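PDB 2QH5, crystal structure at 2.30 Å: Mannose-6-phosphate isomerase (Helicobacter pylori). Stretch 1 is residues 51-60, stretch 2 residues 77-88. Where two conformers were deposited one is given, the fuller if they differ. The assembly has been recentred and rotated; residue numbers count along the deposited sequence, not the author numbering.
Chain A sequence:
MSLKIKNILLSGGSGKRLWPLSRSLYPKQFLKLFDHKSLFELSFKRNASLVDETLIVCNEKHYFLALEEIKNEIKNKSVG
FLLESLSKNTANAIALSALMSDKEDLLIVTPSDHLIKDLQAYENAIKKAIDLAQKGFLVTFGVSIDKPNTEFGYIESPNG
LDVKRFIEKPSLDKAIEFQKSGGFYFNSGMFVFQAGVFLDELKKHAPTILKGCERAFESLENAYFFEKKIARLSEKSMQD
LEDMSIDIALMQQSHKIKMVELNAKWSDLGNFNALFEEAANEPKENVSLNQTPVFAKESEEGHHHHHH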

# COMPACT_ATOMS: atom_id res chain seq x y z
N VAL A 51 -8.19 4.35 -11.49
CA VAL A 51 -7.22 5.34 -11.06
C VAL A 51 -6.75 6.24 -12.20
O VAL A 51 -6.88 5.88 -13.37
N ASP A 52 -6.21 7.42 -11.87
CA ASP A 52 -5.72 8.38 -12.87
C ASP A 52 -4.23 8.22 -13.25
O ASP A 52 -3.85 8.41 -14.41
N GLU A 53 -3.40 7.91 -12.25
CA GLU A 53 -1.97 7.68 -12.44
C GLU A 53 -1.56 6.51 -11.56
O GLU A 53 -2.08 6.36 -10.46
N THR A 54 -0.63 5.70 -12.04
CA THR A 54 0.00 4.71 -11.16
C THR A 54 1.43 5.14 -10.83
O THR A 54 2.11 5.75 -11.66
N LEU A 55 1.84 4.89 -9.60
CA LEU A 55 3.23 4.98 -9.19
C LEU A 55 3.61 3.62 -8.67
O LEU A 55 3.10 3.17 -7.66
N ILE A 56 4.51 2.96 -9.41
CA ILE A 56 5.03 1.66 -9.05
C ILE A 56 6.31 1.87 -8.26
O ILE A 56 7.23 2.55 -8.71
N VAL A 57 6.34 1.32 -7.06
CA VAL A 57 7.55 1.37 -6.28
C VAL A 57 8.16 -0.04 -6.17
O VAL A 57 7.55 -0.94 -5.63
N CYS A 58 9.34 -0.21 -6.75
CA CYS A 58 10.02 -1.50 -6.78
C CYS A 58 11.52 -1.33 -6.62
O CYS A 58 12.04 -0.22 -6.67
N ASN A 59 12.20 -2.45 -6.41
CA ASN A 59 13.65 -2.49 -6.42
C ASN A 59 14.18 -2.16 -7.81
O ASN A 59 13.60 -2.58 -8.81
N GLU A 60 15.28 -1.42 -7.85
CA GLU A 60 15.89 -1.02 -9.12
C GLU A 60 16.40 -2.23 -9.91
O GLU A 60 16.49 -2.16 -11.13
N LYS A 77 -2.12 5.03 -20.44
CA LYS A 77 -1.97 5.17 -18.99
C LYS A 77 -0.75 6.02 -18.63
O LYS A 77 0.30 5.93 -19.27
N SER A 78 -0.91 6.85 -17.60
CA SER A 78 0.19 7.66 -17.09
C SER A 78 0.88 6.95 -15.92
O SER A 78 0.48 7.10 -14.77
N VAL A 79 1.92 6.18 -16.24
CA VAL A 79 2.61 5.31 -15.27
C VAL A 79 4.01 5.82 -14.92
O VAL A 79 4.78 6.20 -15.80
N GLY A 80 4.33 5.83 -13.63
CA GLY A 80 5.64 6.25 -13.15
C GLY A 80 6.22 5.21 -12.23
O GLY A 80 5.50 4.34 -11.73
N PHE A 81 7.53 5.29 -12.01
CA PHE A 81 8.23 4.36 -11.13
C PHE A 81 9.00 5.09 -10.05
O PHE A 81 9.51 6.18 -10.28
N LEU A 82 9.08 4.48 -8.88
CA LEU A 82 10.01 4.90 -7.87
C LEU A 82 10.88 3.70 -7.58
O LEU A 82 10.41 2.69 -7.03
N LEU A 83 12.15 3.81 -7.95
CA LEU A 83 13.08 2.70 -7.82
C LEU A 83 13.85 2.73 -6.51
O LEU A 83 14.27 3.78 -6.03
N GLU A 84 14.00 1.56 -5.91
CA GLU A 84 14.68 1.51 -4.64
C GLU A 84 16.00 0.76 -4.74
O GLU A 84 16.09 -0.30 -5.36
N SER A 85 17.04 1.38 -4.18
CA SER A 85 18.31 0.71 -3.93
C SER A 85 18.12 -0.25 -2.76
O SER A 85 18.26 -1.46 -2.92
N LEU A 86 17.77 0.31 -1.61
CA LEU A 86 17.40 -0.45 -0.42
C LEU A 86 15.91 -0.33 -0.16
O LEU A 86 15.27 0.64 -0.59
N SER A 87 15.37 -1.30 0.56
CA SER A 87 13.98 -1.23 1.00
C SER A 87 13.91 -0.98 2.50
O SER A 87 14.34 -1.81 3.31
N LYS A 88 13.39 0.18 2.88
CA LYS A 88 13.21 0.52 4.28
C LYS A 88 11.74 0.44 4.70
O LYS A 88 11.24 1.26 5.47

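Two neighbouring parallel strands, one of them 53-59 and the other ending at E84, are joined by a backbone ladder, so their side chains do not interdigitate but rise in pairs on the two faces of the sheet. The ladder runs through alternate residues of stretch 1: I56 N donates to G80 O at 2.9 Å, and I56 O accepts L82 N at 2.7 Å; E60 N donates to E84 O at 2.8 Å, the last rung of the ladder.

The face of T54, I56, C58, V79, F81 and L83 carries the aromatic packing. F81 (chi1 m) sets one ring face against I56, whose CB lies 4.0 Å from the F81 ring centroid in a CH-pi contact. C58 (p) takes the ring edge, with SG 3.6 Å from F81 CD1, and the same SG meets L83 CD2 (L83 m, t) at 3.7 Å. I56 CG1 reaches back to V79 CG1 at 4.0 Å.

The face of L55, V57 and L82 is aliphatic along this part, with polar E53 and S78 at its beginning. L55 (t, p) leans across beside side-chain-free G80, bringing CD1 within 4.2 Å of L82 CB, while V57 CB packs 4.0 Å from L82 CD2 (L82 also t, p).

Polar side chains make no hydrogen bonds across this contact. E60 (p, t) lays OE1 3.8 Å from S85 CB, its OE2 being bonded elsewhere in the structure. The rule is economical: backbone fixes register, side chains fill the faces.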

# COMPACT_ATOMS: atom_id res chain seq x y z
CB VAL A 51 -6.05 4.61 -10.36
CG1 VAL A 51 -4.78 4.57 -11.21
CG2 VAL A 51 -5.82 5.17 -9.00
CB ASP A 52 -5.96 9.82 -12.40
CG ASP A 52 -7.43 10.15 -12.23
OD1 ASP A 52 -8.28 9.40 -12.76
OD2 ASP A 52 -7.73 11.16 -11.55
CB GLU A 53 -1.17 8.89 -12.00
CG GLU A 53 -1.34 10.16 -12.83
CD GLU A 53 -0.39 11.27 -12.40
OE1 GLU A 53 -0.43 12.36 -13.02
OE2 GLU A 53 0.41 11.07 -11.45
CB THR A 54 -0.04 3.29 -11.75
OG1 THR A 54 -1.39 3.00 -12.14
CG2 THR A 54 0.41 2.25 -10.73
CB LEU A 55 3.43 6.03 -8.09
CG LEU A 55 4.86 6.23 -7.55
CD1 LEU A 55 5.84 6.48 -8.68
CD2 LEU A 55 4.92 7.38 -6.55
CB ILE A 56 5.36 0.85 -10.30
CG1 ILE A 56 4.22 1.01 -11.33
CG2 ILE A 56 5.67 -0.59 -9.94
CD1 ILE A 56 3.90 -0.23 -12.09
CB VAL A 57 7.38 2.16 -4.93
CG1 VAL A 57 5.91 2.38 -4.58
CG2 VAL A 57 8.18 1.55 -3.78
CB CYS A 58 9.72 -2.28 -8.07
SG CYS A 58 10.09 -1.40 -9.63
CB ASN A 59 14.15 -3.86 -5.98
CG ASN A 59 15.59 -3.83 -5.53
OD1 ASN A 59 16.50 -3.72 -6.34
ND2 ASN A 59 15.80 -3.92 -4.22
CB GLU A 60 17.01 -0.00 -8.89
CG GLU A 60 18.16 -0.54 -8.06
CD GLU A 60 19.14 0.53 -7.67
OE1 GLU A 60 20.14 0.20 -6.98
OE2 GLU A 60 18.93 1.70 -8.04
CB LYS A 77 -1.85 3.80 -18.31
CG LYS A 77 -2.86 2.74 -18.75
CD LYS A 77 -4.29 3.14 -18.43
CE LYS A 77 -5.26 2.08 -18.94
NZ LYS A 77 -6.66 2.59 -19.03
CB SER A 78 -0.31 9.04 -16.66
OG SER A 78 0.75 9.82 -16.15
CB VAL A 79 2.73 3.85 -15.82
CG1 VAL A 79 3.21 2.87 -14.73
CG2 VAL A 79 1.40 3.40 -16.41
CB PHE A 81 9.24 3.54 -11.91
CG PHE A 81 8.67 2.33 -12.55
CD1 PHE A 81 8.86 1.07 -11.98
CD2 PHE A 81 7.95 2.43 -13.74
CE1 PHE A 81 8.34 -0.07 -12.59
CE2 PHE A 81 7.41 1.30 -14.34
CZ PHE A 81 7.62 0.05 -13.77
CB LEU A 82 9.29 5.36 -6.61
CG LEU A 82 10.15 5.41 -5.34
CD1 LEU A 82 11.20 6.51 -5.42
CD2 LEU A 82 9.28 5.57 -4.12
CB LEU A 83 14.03 2.66 -9.02
CG LEU A 83 13.30 2.62 -10.37
CD1 LEU A 83 14.30 2.50 -11.50
CD2 LEU A 83 12.31 1.47 -10.42
CB GLU A 84 13.76 0.91 -3.57
CG GLU A 84 12.47 1.73 -3.39
CD GLU A 84 11.75 1.46 -2.09
OE1 GLU A 84 11.54 2.43 -1.32
OE2 GLU A 84 11.41 0.28 -1.83
CB SER A 85 19.40 1.75 -3.63
OG SER A 85 18.88 2.88 -2.94
CB LEU A 86 18.10 0.10 0.82
CG LEU A 86 19.59 0.46 0.84
CD1 LEU A 86 19.84 1.50 1.92
CD2 LEU A 86 20.46 -0.78 1.03
CB SER A 87 13.24 -2.52 0.62
OG SER A 87 13.24 -2.70 -0.79
CB LYS A 88 13.82 1.89 4.60
CG LYS A 88 15.12 1.83 5.41
CD LYS A 88 16.23 1.08 4.68
CE LYS A 88 17.58 1.21 5.40
NZ LYS A 88 17.58 0.66 6.78